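Local coordinates for protein D-alanyl-D-alanine carboxypeptidase (Streptococcus pneumoniae R6, PDB 1XP4) that probably removes the terminal D-alanine from peptidoglycan precursor peptides as a serine-type carboxypeptidase of the S11 family, regulating cell-wall synthesis, at residues 346-351 with 368-373; 304-309 with 372-377; 294-299 with 333-338; 281-286 with 313-318. One frame throughout, in Å; residues are numbered along the deposited sequence.

Interaction 1: 346-351 with 368-373; sequences VGHLTY and SFEMVA
Strands 346-350 and 368-373 form an antiparallel pair with a classic beta bulge at V346 and G347, both set opposite M371 in the C-terminal, PBP5-like domain. The local axes run 147° apart, and side chains alternate between two faces. On one, H348 and E370 sit across a non-hydrogen-bonded pair and lie side by side, pointing the same way. Each has CG anti to the carbonyl carbon, so the imidazole runs along the glutamate chain, H348 CD2 lying 3.4 Å from E370 CG. Ring and carboxylate planes are 39° apart, and H348 NE2 reaches E370 OE2 only in a weak hydrogen bond of 3.5 Å. Beyond them, T350 lays its CG2 methyl against S368 CB.

The other face is apolar. The selenomethionine M371, bent at chi2 and chi3, crosses L349 obliquely and brings SE to 3.8 Å from L349 CD1, while F369 puts the CD1 side of its ring near the L349 carbonyl. Both L349 and F369 also pack on I313 of strand 313-318. Between L349 and F369 the backbones form a hydrogen-bonded pair: L349 N to F369 O is 2.7 Å and almost straight at 172°, and F369 N returns a bond to L349 O. At the bulge M371 O accepts twice, in the carbonyl plane from V346 N at 2.9 Å and weakly from G347 N at 3.3 Å.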
loop_
_atom_site.group_PDB
_atom_site.type_symbol
_atom_site.label_atom_id
_atom_site.label_comp_id
_atom_site.label_asym_id
_atom_site.label_seq_id
_atom_site.Cartn_x
_atom_site.Cartn_y
_atom_site.Cartn_z
ATOM N N VAL A 346 -18.082 -17.227 14.530
ATOM C CA VAL A 346 -18.747 -18.506 14.315
ATOM C C VAL A 346 -18.939 -18.885 12.847
ATOM O O VAL A 346 -19.375 -19.994 12.529
ATOM C CB VAL A 346 -20.111 -18.522 15.028
ATOM C CG1 VAL A 346 -20.662 -19.928 15.060
ATOM C CG2 VAL A 346 -19.951 -18.013 16.444
ATOM N N GLY A 347 -18.601 -17.970 11.952
ATOM C CA GLY A 347 -18.750 -18.250 10.539
ATOM C C GLY A 347 -18.249 -17.085 9.719
ATOM O O GLY A 347 -17.742 -16.112 10.272
ATOM N N HIS A 348 -18.394 -17.179 8.401
ATOM C CA HIS A 348 -17.948 -16.116 7.518
ATOM C C HIS A 348 -18.899 -15.864 6.360
ATOM O O HIS A 348 -19.483 -16.793 5.807
ATOM C CB HIS A 348 -16.551 -16.434 6.976
ATOM C CG HIS A 348 -15.463 -16.300 7.998
ATOM N ND1 HIS A 348 -15.161 -17.292 8.909
ATOM C CD2 HIS A 348 -14.633 -15.266 8.281
ATOM C CE1 HIS A 348 -14.194 -16.874 9.710
ATOM N NE2 HIS A 348 -13.858 -15.647 9.348
ATOM N N LEU A 349 -19.063 -14.591 6.016
ATOM C CA LEU A 349 -19.910 -14.178 4.899
ATOM C C LEU A 349 -18.936 -13.896 3.765
ATOM O O LEU A 349 -18.153 -12.953 3.850
ATOM C CB LEU A 349 -20.660 -12.888 5.236
ATOM C CG LEU A 349 -22.167 -12.894 5.491
ATOM C CD1 LEU A 349 -22.636 -11.466 5.736
ATOM C CD2 LEU A 349 -22.891 -13.477 4.295
ATOM N N THR A 350 -18.961 -14.704 2.712
ATOM C CA THR A 350 -18.039 -14.491 1.602
ATOM C C THR A 350 -18.761 -13.955 0.383
ATOM O O THR A 350 -19.852 -14.418 0.045
ATOM C CB THR A 350 -17.329 -15.787 1.203
ATOM O OG1 THR A 350 -18.290 -16.711 0.677
ATOM C CG2 THR A 350 -16.641 -16.412 2.409
ATOM N N TYR A 351 -18.145 -12.976 -0.273
ATOM C CA TYR A 351 -18.718 -12.360 -1.464
ATOM C C TYR A 351 -18.246 -13.109 -2.701
ATOM O O TYR A 351 -17.060 -13.080 -3.045
ATOM C CB TYR A 351 -18.303 -10.882 -1.529
ATOM C CG TYR A 351 -18.606 -10.156 -2.830
ATOM C CD1 TYR A 351 -19.724 -10.481 -3.598
ATOM C CD2 TYR A 351 -17.794 -9.109 -3.266
ATOM C CE1 TYR A 351 -20.023 -9.780 -4.763
ATOM C CE2 TYR A 351 -18.085 -8.400 -4.425
ATOM C CZ TYR A 351 -19.202 -8.740 -5.172
ATOM O OH TYR A 351 -19.506 -8.034 -6.325
ATOM N N SER A 368 -14.272 -12.185 2.684
ATOM C CA SER A 368 -15.083 -12.950 3.612
ATOM C C SER A 368 -15.080 -12.125 4.892
ATOM O O SER A 368 -14.029 -11.690 5.362
ATOM C CB SER A 368 -14.473 -14.334 3.870
ATOM O OG SER A 368 -13.392 -14.273 4.783
ATOM N N PHE A 369 -16.264 -11.895 5.441
ATOM C CA PHE A 369 -16.395 -11.108 6.654
ATOM C C PHE A 369 -16.866 -11.997 7.800
ATOM O O PHE A 369 -17.786 -12.801 7.638
ATOM C CB PHE A 369 -17.374 -9.968 6.395
ATOM C CG PHE A 369 -17.169 -9.298 5.064
ATOM C CD1 PHE A 369 -17.766 -9.806 3.917
ATOM C CD2 PHE A 369 -16.347 -8.179 4.950
ATOM C CE1 PHE A 369 -17.544 -9.208 2.669
ATOM C CE2 PHE A 369 -16.121 -7.574 3.712
ATOM C CZ PHE A 369 -16.719 -8.090 2.569
ATOM N N GLU A 370 -16.229 -11.857 8.957
ATOM C CA GLU A 370 -16.576 -12.670 10.114
ATOM C C GLU A 370 -17.954 -12.388 10.693
ATOM O O GLU A 370 -18.381 -11.241 10.814
ATOM C CB GLU A 370 -15.513 -12.518 11.203
ATOM C CG GLU A 370 -14.134 -12.962 10.748
ATOM C CD GLU A 370 -13.104 -12.959 11.862
ATOM O OE1 GLU A 370 -12.932 -11.903 12.519
ATOM O OE2 GLU A 370 -12.463 -14.016 12.073
HETATM N N MSE A 371 -18.647 -13.468 11.030
HETATM C CA MSE A 371 -19.974 -13.398 11.611
HETATM C C MSE A 371 -19.873 -13.963 13.015
HETATM O O MSE A 371 -19.485 -15.112 13.229
HETATM C CB MSE A 371 -20.967 -14.187 10.767
HETATM C CG MSE A 371 -21.207 -13.560 9.402
HETATM SE SE MSE A 371 -22.193 -11.900 9.477
HETATM C CE MSE A 371 -23.963 -12.632 9.618
ATOM N N VAL A 372 -20.237 -13.120 13.964
ATOM C CA VAL A 372 -20.154 -13.419 15.378
ATOM C C VAL A 372 -21.394 -14.034 16.020
ATOM O O VAL A 372 -22.512 -13.873 15.532
ATOM C CB VAL A 372 -19.770 -12.114 16.106
ATOM C CG1 VAL A 372 -20.106 -12.192 17.560
ATOM C CG2 VAL A 372 -18.297 -11.840 15.901
ATOM N N ALA A 373 -21.175 -14.748 17.123
ATOM C CA ALA A 373 -22.257 -15.371 17.885
ATOM C C ALA A 373 -22.868 -14.283 18.763
ATOM O O ALA A 373 -22.141 -13.600 19.489
ATOM C CB ALA A 373 -21.697 -16.475 18.759
#

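Interaction 2: 304-309 with 372-377; sequences TVIAVA and VADKKI
This contact is a short antiparallel edge pairing: segment 304-309 lies against the end of strand 368-373 and the chain that follows it, with the touching parts running 150° apart. V308 and V372 form the hydrogen-bonded pair. V308 N reaches V372 O at 2.7 Å in the carbonyl plane, and V372 N returns a more bent bond (140°) to V308 O. A307 and A373 follow as the non-hydrogen-bonded pair, where A307 CA comes 3.0 Å from V372 O as a CA-H...O contact. Within this chain 307-308 is an outermost strand of the small three-stranded sheet of the C-terminal domain, with 368-373 in its middle.

Past the paired strands, D374 N bonds to I306 O at 2.9 Å, nearly along the C=O axis. The D374 side chain has its CG in the crowded position between backbone N and carbonyl carbon (chi1 87°), and its carboxylate crosses V308 obliquely, D374 CG lying 3.8 Å from V308 CG2. The A307 and A373 side of the sheet is apolar. There V305 aims its CB at the partner segment, and one methyl does the touching: V305 CG1 sits 3.8 Å from A373 CB, with I377 CD1 coming to 4.0 Å from the same CG1. V305 also rests on L340, whose backbone is bonded to that of I377.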
loop_
_atom_site.group_PDB
_atom_site.type_symbol
_atom_site.label_atom_id
_atom_site.label_comp_id
_atom_site.label_asym_id
_atom_site.label_seq_id
_atom_site.Cartn_x
_atom_site.Cartn_y
_atom_site.Cartn_z
ATOM N N THR A 304 -29.206 -23.175 17.018
ATOM C CA THR A 304 -28.810 -21.805 16.664
ATOM C C THR A 304 -27.787 -21.208 17.637
ATOM O O THR A 304 -27.876 -21.385 18.856
ATOM C CB THR A 304 -30.045 -20.839 16.441
ATOM O OG1 THR A 304 -30.231 -19.940 17.549
ATOM C CG2 THR A 304 -31.354 -21.571 16.182
ATOM N N VAL A 305 -26.708 -20.659 17.055
ATOM C CA VAL A 305 -26.360 -19.330 17.490
ATOM C C VAL A 305 -26.685 -18.347 16.401
ATOM O O VAL A 305 -26.193 -18.409 15.300
ATOM C CB VAL A 305 -24.907 -19.117 17.853
ATOM C CG1 VAL A 305 -24.840 -18.581 19.263
ATOM C CG2 VAL A 305 -24.080 -20.365 17.732
ATOM N N ILE A 306 -27.458 -17.343 16.717
ATOM C CA ILE A 306 -27.581 -16.441 15.623
ATOM C C ILE A 306 -26.271 -15.706 15.553
ATOM O O ILE A 306 -25.706 -15.210 16.519
ATOM C CB ILE A 306 -28.766 -15.484 15.828
ATOM C CG1 ILE A 306 -30.053 -16.289 15.897
ATOM C CG2 ILE A 306 -28.886 -14.564 14.596
ATOM C CD1 ILE A 306 -30.845 -16.259 14.582
ATOM N N ALA A 307 -25.765 -15.945 14.353
ATOM C CA ALA A 307 -24.530 -15.330 13.943
ATOM C C ALA A 307 -24.909 -14.187 13.024
ATOM O O ALA A 307 -25.409 -14.383 11.957
ATOM C CB ALA A 307 -23.754 -16.368 13.135
ATOM N N VAL A 308 -24.243 -13.220 13.634
ATOM C CA VAL A 308 -24.555 -11.822 13.426
ATOM C C VAL A 308 -23.339 -11.003 13.019
ATOM O O VAL A 308 -22.205 -11.372 13.314
ATOM C CB VAL A 308 -25.158 -11.260 14.731
ATOM C CG1 VAL A 308 -25.077 -9.761 14.740
ATOM C CG2 VAL A 308 -26.597 -11.716 14.875
ATOM N N ALA A 309 -23.580 -9.889 12.345
ATOM C CA ALA A 309 -22.490 -8.963 11.964
ATOM C C ALA A 309 -22.107 -8.065 13.122
ATOM O O ALA A 309 -22.967 -7.508 13.786
ATOM C CB ALA A 309 -23.001 -8.151 10.789
ATOM N N VAL A 372 -20.237 -13.120 13.964
ATOM C CA VAL A 372 -20.154 -13.419 15.378
ATOM C C VAL A 372 -21.394 -14.034 16.020
ATOM O O VAL A 372 -22.512 -13.873 15.532
ATOM C CB VAL A 372 -19.770 -12.114 16.106
ATOM C CG1 VAL A 372 -20.106 -12.192 17.560
ATOM C CG2 VAL A 372 -18.297 -11.840 15.901
ATOM N N ALA A 373 -21.175 -14.748 17.123
ATOM C CA ALA A 373 -22.257 -15.371 17.885
ATOM C C ALA A 373 -22.868 -14.283 18.763
ATOM O O ALA A 373 -22.141 -13.600 19.489
ATOM C CB ALA A 373 -21.697 -16.475 18.759
ATOM N N ASP A 374 -24.186 -14.110 18.723
ATOM C CA ASP A 374 -24.779 -13.057 19.541
ATOM C C ASP A 374 -25.554 -13.578 20.748
ATOM O O ASP A 374 -26.613 -13.065 21.094
ATOM C CB ASP A 374 -25.656 -12.146 18.663
ATOM C CG ASP A 374 -27.070 -12.646 18.516
ATOM O OD1 ASP A 374 -27.270 -13.877 18.466
ATOM O OD2 ASP A 374 -27.979 -11.795 18.438
ATOM N N LYS A 375 -24.982 -14.580 21.410
ATOM C CA LYS A 375 -25.593 -15.214 22.572
ATOM C C LYS A 375 -24.602 -16.268 23.054
ATOM O O LYS A 375 -23.748 -16.710 22.289
ATOM C CB LYS A 375 -26.911 -15.872 22.143
ATOM C CG LYS A 375 -27.690 -16.649 23.194
ATOM C CD LYS A 375 -28.969 -17.178 22.546
ATOM C CE LYS A 375 -29.842 -17.990 23.480
ATOM N NZ LYS A 375 -31.226 -18.108 22.936
ATOM N N LYS A 376 -24.700 -16.658 24.318
ATOM C CA LYS A 376 -23.810 -17.675 24.864
ATOM C C LYS A 376 -24.571 -18.998 24.901
ATOM O O LYS A 376 -25.795 -18.999 25.016
ATOM C CB LYS A 376 -23.368 -17.269 26.274
ATOM C CG LYS A 376 -22.571 -18.323 27.036
ATOM C CD LYS A 376 -22.260 -17.831 28.442
ATOM C CE LYS A 376 -21.541 -18.877 29.285
ATOM N NZ LYS A 376 -21.201 -18.345 30.642
ATOM N N ILE A 377 -23.859 -20.118 24.799
ATOM C CA ILE A 377 -24.508 -21.429 24.831
ATOM C C ILE A 377 -23.997 -22.309 25.977
ATOM O O ILE A 377 -22.827 -22.240 26.354
ATOM C CB ILE A 377 -24.315 -22.169 23.498
ATOM C CG1 ILE A 377 -24.661 -21.238 22.332
ATOM C CG2 ILE A 377 -25.214 -23.391 23.452
ATOM C CD1 ILE A 377 -26.108 -20.791 22.298
#

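Interaction 3: 294-299 with 333-338; sequences KAPVQD and SKAIPA
Two hydrogen bonds given by backbone amides join segments 294-299 and 333-338, neither of which is regular helix or strand. I336 N gives a bond to P296 O (3.0 Å, 162°), but approaches from well above the carbonyl plane, 52° out of it. Two residues on from I336 and three on from P296, A338 N donates to D299 OD1 at 3.1 Å. Here a side-chain oxygen accepts from a backbone N-H, and the carboxylate is again met from above its plane. CA-H...O contacts accompany these bonds, from V297 CA to I336 O and from A335 CA to P296 O.

Apolar contacts fill in between the two anchors. V297 and I336 cross obliquely, V297 CG2 standing 3.5 Å from I336 CD1. The other methyl of V297, CG1, is anti to the backbone N and lies 3.7 Å from A338 CB. That alanine methyl also faces D299, its CB 3.6 Å from D299 CB, so A338 is held through both its amide and its side chain.

The contact is largely at the surface, where the loop between strands 278-284 and 307-308 runs alongside the loop between 313-318 and 345-350; V297 also touches V305, in the segment that leads to 307-308.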
loop_
_atom_site.group_PDB
_atom_site.type_symbol
_atom_site.label_atom_id
_atom_site.label_comp_id
_atom_site.label_asym_id
_atom_site.label_seq_id
_atom_site.Cartn_x
_atom_site.Cartn_y
_atom_site.Cartn_z
ATOM N N LYS A 294 -27.566 -19.384 11.192
ATOM C CA LYS A 294 -27.188 -19.857 12.490
ATOM C C LYS A 294 -25.965 -20.712 12.310
ATOM O O LYS A 294 -25.783 -21.365 11.290
ATOM C CB LYS A 294 -28.319 -20.685 13.059
ATOM C CG LYS A 294 -29.244 -21.210 11.980
ATOM C CD LYS A 294 -30.576 -21.672 12.555
ATOM C CE LYS A 294 -31.437 -22.389 11.508
ATOM N NZ LYS A 294 -32.735 -22.720 12.094
ATOM N N ALA A 295 -25.121 -20.949 13.315
ATOM C CA ALA A 295 -24.040 -21.923 13.202
ATOM C C ALA A 295 -24.026 -22.910 14.361
ATOM O O ALA A 295 -23.980 -22.520 15.520
ATOM C CB ALA A 295 -22.709 -21.203 13.120
ATOM N N PRO A 296 -24.066 -24.210 14.048
ATOM C CA PRO A 296 -24.062 -25.341 14.973
ATOM C C PRO A 296 -23.114 -25.338 16.175
ATOM O O PRO A 296 -21.973 -24.883 16.094
ATOM C CB PRO A 296 -23.814 -26.516 14.041
ATOM C CG PRO A 296 -24.668 -26.142 12.879
ATOM C CD PRO A 296 -24.301 -24.687 12.670
ATOM N N VAL A 297 -23.627 -25.861 17.289
ATOM C CA VAL A 297 -23.024 -26.119 18.576
ATOM C C VAL A 297 -23.620 -27.434 19.046
ATOM O O VAL A 297 -24.767 -27.768 18.763
ATOM C CB VAL A 297 -23.390 -24.938 19.527
ATOM C CG1 VAL A 297 -22.869 -25.170 20.958
ATOM C CG2 VAL A 297 -22.755 -23.647 18.997
ATOM N N GLN A 298 -22.769 -28.220 19.692
ATOM C CA GLN A 298 -23.163 -29.571 19.990
ATOM C C GLN A 298 -23.014 -29.760 21.472
ATOM O O GLN A 298 -22.293 -30.643 21.899
ATOM C CB GLN A 298 -22.146 -30.490 19.284
ATOM C CG GLN A 298 -20.757 -30.334 19.921
ATOM C CD GLN A 298 -19.754 -31.308 19.346
ATOM O OE1 GLN A 298 -18.676 -31.518 19.884
ATOM N NE2 GLN A 298 -20.089 -31.823 18.145
ATOM N N ASP A 299 -23.679 -28.854 22.276
ATOM C CA ASP A 299 -23.790 -28.938 23.779
ATOM C C ASP A 299 -24.581 -27.767 24.428
ATOM O O ASP A 299 -24.006 -26.907 25.063
ATOM C CB ASP A 299 -22.438 -28.891 24.545
ATOM C CG ASP A 299 -21.331 -29.855 24.114
ATOM O OD1 ASP A 299 -20.412 -29.350 23.509
ATOM O OD2 ASP A 299 -21.146 -30.902 24.748
ATOM N N SER A 333 -17.963 -22.507 10.565
ATOM C CA SER A 333 -16.908 -23.480 10.683
ATOM C C SER A 333 -17.410 -24.620 11.574
ATOM O O SER A 333 -17.876 -24.399 12.676
ATOM C CB SER A 333 -15.661 -22.781 11.208
ATOM O OG SER A 333 -15.753 -21.428 10.769
ATOM N N LYS A 334 -17.269 -25.877 11.088
ATOM C CA LYS A 334 -18.351 -26.856 11.386
ATOM C C LYS A 334 -18.674 -27.016 12.872
ATOM O O LYS A 334 -18.062 -26.396 13.708
ATOM C CB LYS A 334 -18.235 -28.171 10.643
ATOM C CG LYS A 334 -17.194 -28.138 9.510
ATOM C CD LYS A 334 -16.196 -29.298 9.610
ATOM C CE LYS A 334 -16.875 -30.676 9.635
ATOM N NZ LYS A 334 -16.026 -31.667 8.959
ATOM N N ALA A 335 -19.753 -27.811 13.141
ATOM C CA ALA A 335 -20.559 -27.655 14.354
ATOM C C ALA A 335 -19.801 -27.761 15.697
ATOM O O ALA A 335 -19.330 -28.838 16.085
ATOM C CB ALA A 335 -21.623 -28.728 14.313
ATOM N N ILE A 336 -19.700 -26.725 16.528
ATOM C CA ILE A 336 -18.535 -26.624 17.351
ATOM C C ILE A 336 -18.796 -26.922 18.812
ATOM O O ILE A 336 -19.641 -26.410 19.513
ATOM C CB ILE A 336 -17.906 -25.215 17.085
ATOM C CG1 ILE A 336 -18.221 -24.172 18.171
ATOM C CG2 ILE A 336 -18.413 -24.622 15.758
ATOM C CD1 ILE A 336 -19.446 -23.305 17.829
ATOM N N PRO A 337 -17.857 -27.098 19.792
ATOM C CA PRO A 337 -18.217 -27.399 21.171
ATOM C C PRO A 337 -18.766 -26.182 21.923
ATOM O O PRO A 337 -18.774 -25.026 21.433
ATOM C CB PRO A 337 -16.954 -27.918 21.899
ATOM C CG PRO A 337 -15.728 -27.595 21.046
ATOM C CD PRO A 337 -16.390 -27.059 19.670
ATOM N N ALA A 338 -19.363 -26.439 23.081
ATOM C CA ALA A 338 -19.800 -25.367 23.968
ATOM C C ALA A 338 -18.971 -25.490 25.242
ATOM O O ALA A 338 -18.321 -26.511 25.458
ATOM C CB ALA A 338 -21.279 -25.497 24.291
#

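Interaction 4: 281-286 with 313-318; sequences RKIVQQ and IYLIER
K282 lays its aliphatic chain over one face of the Y314 ring in the first shell of this contact. K282 CB is 3.8 Å from the ring centroid and 29° off the normal, a CH-pi contact. With CG anti to the backbone N, the lysine crosses the ring obliquely, and CD arrives 3.3 Å from Y314 OH. On the side that carries I313 and L315, the end of I283 crosses L315 at about a right angle, with I283 CD1 3.5 Å from L315 CD1, and the same methyl meets I313 CG2.

These side chains are set by an antiparallel ladder of strands 281-284 and 313-318, with axes 134° apart. R281 and L315 exchange N-H...O bonds, and I283 N reaches I313 O at 3.1 Å in the carbonyl plane. I313 N instead bonds to V284 O, so I283 and V284 both face I313 in a classic beta bulge. Further out, I313 and L315 pack on F369 of strand 368-373.

R281 and E317 run side by side, E317 OE2 lying in the guanidinium plane at its edge. At 4.0 Å from R281 NH1 to E317 OE2 this salt bridge is long and so probably weak; four backbone bonds and the apolar contacts also join the strands.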
loop_
_atom_site.group_PDB
_atom_site.type_symbol
_atom_site.label_atom_id
_atom_site.label_comp_id
_atom_site.label_asym_id
_atom_site.label_seq_id
_atom_site.Cartn_x
_atom_site.Cartn_y
_atom_site.Cartn_z
ATOM N N ARG A 281 -22.361 -0.664 -1.327
ATOM C CA ARG A 281 -23.737 -0.858 -0.898
ATOM C C ARG A 281 -23.693 -1.684 0.381
ATOM O O ARG A 281 -23.026 -2.713 0.430
ATOM C CB ARG A 281 -24.542 -1.593 -1.975
ATOM C CG ARG A 281 -26.038 -1.631 -1.677
ATOM C CD ARG A 281 -26.864 -2.298 -2.778
ATOM N NE ARG A 281 -28.295 -2.244 -2.468
ATOM C CZ ARG A 281 -29.249 -2.817 -3.199
ATOM N NH1 ARG A 281 -28.928 -3.496 -4.294
ATOM N NH2 ARG A 281 -30.524 -2.717 -2.832
ATOM N N LYS A 282 -24.378 -1.220 1.425
ATOM C CA LYS A 282 -24.399 -1.943 2.694
ATOM C C LYS A 282 -25.368 -3.111 2.567
ATOM O O LYS A 282 -26.535 -2.922 2.228
ATOM C CB LYS A 282 -24.831 -1.012 3.835
ATOM C CG LYS A 282 -24.719 -1.622 5.234
ATOM C CD LYS A 282 -24.743 -0.558 6.332
ATOM C CE LYS A 282 -26.027 0.260 6.309
ATOM N NZ LYS A 282 -26.011 1.368 7.307
ATOM N N ILE A 283 -24.874 -4.320 2.829
ATOM C CA ILE A 283 -25.699 -5.520 2.725
ATOM C C ILE A 283 -26.183 -6.057 4.065
ATOM O O ILE A 283 -27.286 -6.590 4.157
ATOM C CB ILE A 283 -24.956 -6.662 1.987
ATOM C CG1 ILE A 283 -23.658 -7.010 2.719
ATOM C CG2 ILE A 283 -24.702 -6.262 0.546
ATOM C CD1 ILE A 283 -22.974 -8.265 2.199
ATOM N N VAL A 284 -25.354 -5.937 5.095
ATOM C CA VAL A 284 -25.731 -6.409 6.420
ATOM C C VAL A 284 -25.464 -5.316 7.440
ATOM O O VAL A 284 -24.447 -4.623 7.384
ATOM C CB VAL A 284 -24.956 -7.690 6.825
ATOM C CG1 VAL A 284 -25.452 -8.202 8.175
ATOM C CG2 VAL A 284 -25.140 -8.759 5.767
ATOM N N GLN A 285 -26.400 -5.169 8.366
ATOM C CA GLN A 285 -26.326 -4.164 9.409
ATOM C C GLN A 285 -25.745 -4.802 10.658
ATOM O O GLN A 285 -26.003 -5.971 10.946
ATOM C CB GLN A 285 -27.730 -3.654 9.709
ATOM C CG GLN A 285 -27.840 -2.176 9.974
ATOM C CD GLN A 285 -28.678 -1.485 8.918
ATOM O OE1 GLN A 285 -29.493 -2.126 8.242
ATOM N NE2 GLN A 285 -28.496 -0.169 8.774
ATOM N N GLN A 286 -24.959 -4.035 11.399
ATOM C CA GLN A 286 -24.369 -4.540 12.623
ATOM C C GLN A 286 -25.482 -5.035 13.535
ATOM O O GLN A 286 -26.516 -4.383 13.668
ATOM C CB GLN A 286 -23.586 -3.431 13.314
ATOM C CG GLN A 286 -23.151 -3.767 14.718
ATOM C CD GLN A 286 -22.449 -2.609 15.374
ATOM O OE1 GLN A 286 -23.007 -1.515 15.481
ATOM N NE2 GLN A 286 -21.215 -2.834 15.814
ATOM N N ILE A 313 -21.340 -4.293 7.297
ATOM C CA ILE A 313 -20.699 -4.912 6.151
ATOM C C ILE A 313 -21.121 -4.281 4.834
ATOM O O ILE A 313 -22.310 -4.152 4.545
ATOM C CB ILE A 313 -20.996 -6.425 6.120
ATOM C CG1 ILE A 313 -20.462 -7.070 7.404
ATOM C CG2 ILE A 313 -20.350 -7.069 4.895
ATOM C CD1 ILE A 313 -20.680 -8.569 7.487
ATOM N N TYR A 314 -20.122 -3.878 4.050
ATOM C CA TYR A 314 -20.336 -3.273 2.740
ATOM C C TYR A 314 -19.594 -4.086 1.679
ATOM O O TYR A 314 -18.650 -4.820 1.987
ATOM C CB TYR A 314 -19.816 -1.828 2.700
ATOM C CG TYR A 314 -20.565 -0.847 3.572
ATOM C CD1 TYR A 314 -20.369 -0.813 4.950
ATOM C CD2 TYR A 314 -21.461 0.061 3.012
ATOM C CE1 TYR A 314 -21.046 0.107 5.753
ATOM C CE2 TYR A 314 -22.145 0.986 3.802
ATOM C CZ TYR A 314 -21.930 1.004 5.172
ATOM O OH TYR A 314 -22.597 1.921 5.955
ATOM N N LEU A 315 -20.033 -3.943 0.431
ATOM C CA LEU A 315 -19.422 -4.632 -0.702
ATOM C C LEU A 315 -19.285 -3.647 -1.847
ATOM O O LEU A 315 -20.071 -2.704 -1.957
ATOM C CB LEU A 315 -20.299 -5.786 -1.178
ATOM C CG LEU A 315 -20.671 -6.911 -0.221
ATOM C CD1 LEU A 315 -21.516 -7.877 -0.981
ATOM C CD2 LEU A 315 -19.444 -7.605 0.324
ATOM N N ILE A 316 -18.285 -3.861 -2.695
ATOM C CA ILE A 316 -18.097 -2.997 -3.846
ATOM C C ILE A 316 -19.122 -3.452 -4.878
ATOM O O ILE A 316 -19.289 -4.648 -5.094
ATOM C CB ILE A 316 -16.697 -3.149 -4.456
ATOM C CG1 ILE A 316 -15.636 -2.992 -3.379
ATOM C CG2 ILE A 316 -16.480 -2.085 -5.523
ATOM C CD1 ILE A 316 -14.243 -3.009 -3.939
ATOM N N GLU A 317 -19.816 -2.509 -5.505
ATOM C CA GLU A 317 -20.816 -2.850 -6.509
ATOM C C GLU A 317 -20.756 -1.856 -7.665
ATOM O O GLU A 317 -20.727 -0.640 -7.454
ATOM C CB GLU A 317 -22.219 -2.841 -5.884
ATOM C CG GLU A 317 -23.347 -3.248 -6.835
ATOM C CD GLU A 317 -24.731 -3.138 -6.193
ATOM O OE1 GLU A 317 -25.013 -2.091 -5.569
ATOM O OE2 GLU A 317 -25.539 -4.088 -6.321
ATOM N N ARG A 318 -20.713 -2.373 -8.887
ATOM C CA ARG A 318 -20.967 -1.538 -10.018
ATOM C C ARG A 318 -22.383 -0.927 -9.928
ATOM O O ARG A 318 -23.296 -1.453 -9.298
ATOM C CB ARG A 318 -20.763 -2.376 -11.261
ATOM C CG ARG A 318 -19.728 -1.785 -12.210
ATOM C CD ARG A 318 -19.602 -2.610 -13.489
ATOM N NE ARG A 318 -18.458 -2.159 -14.262
ATOM C CZ ARG A 318 -17.344 -2.883 -14.137
ATOM N NH1 ARG A 318 -17.332 -3.945 -13.377
ATOM N NH2 ARG A 318 -16.259 -2.552 -14.826
#

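All four contacts lie in the C-terminal, PBP5-like domain, away from the predicted catalytic residues. Interactions 1 and 2 share strand 368-373, the middle strand of a three-stranded sheet, and their centres are about 11 Å apart. Interaction 4 is a separate two-stranded sheet, about 13 Å from interaction 1 centre to centre; F369 CE1 meets L315 CD2 at 3.4 Å, packing the sheets together. Interaction 3 joins loops, its centre about 10 Å from interaction 2's and 27 Å from interaction 4's. Interactions 3 and 4 close before interaction 1 opens; the segments of 2, 3 and 4 alternate along the chain and tie distant parts of the domain together, while interaction 1 pairs consecutive strands.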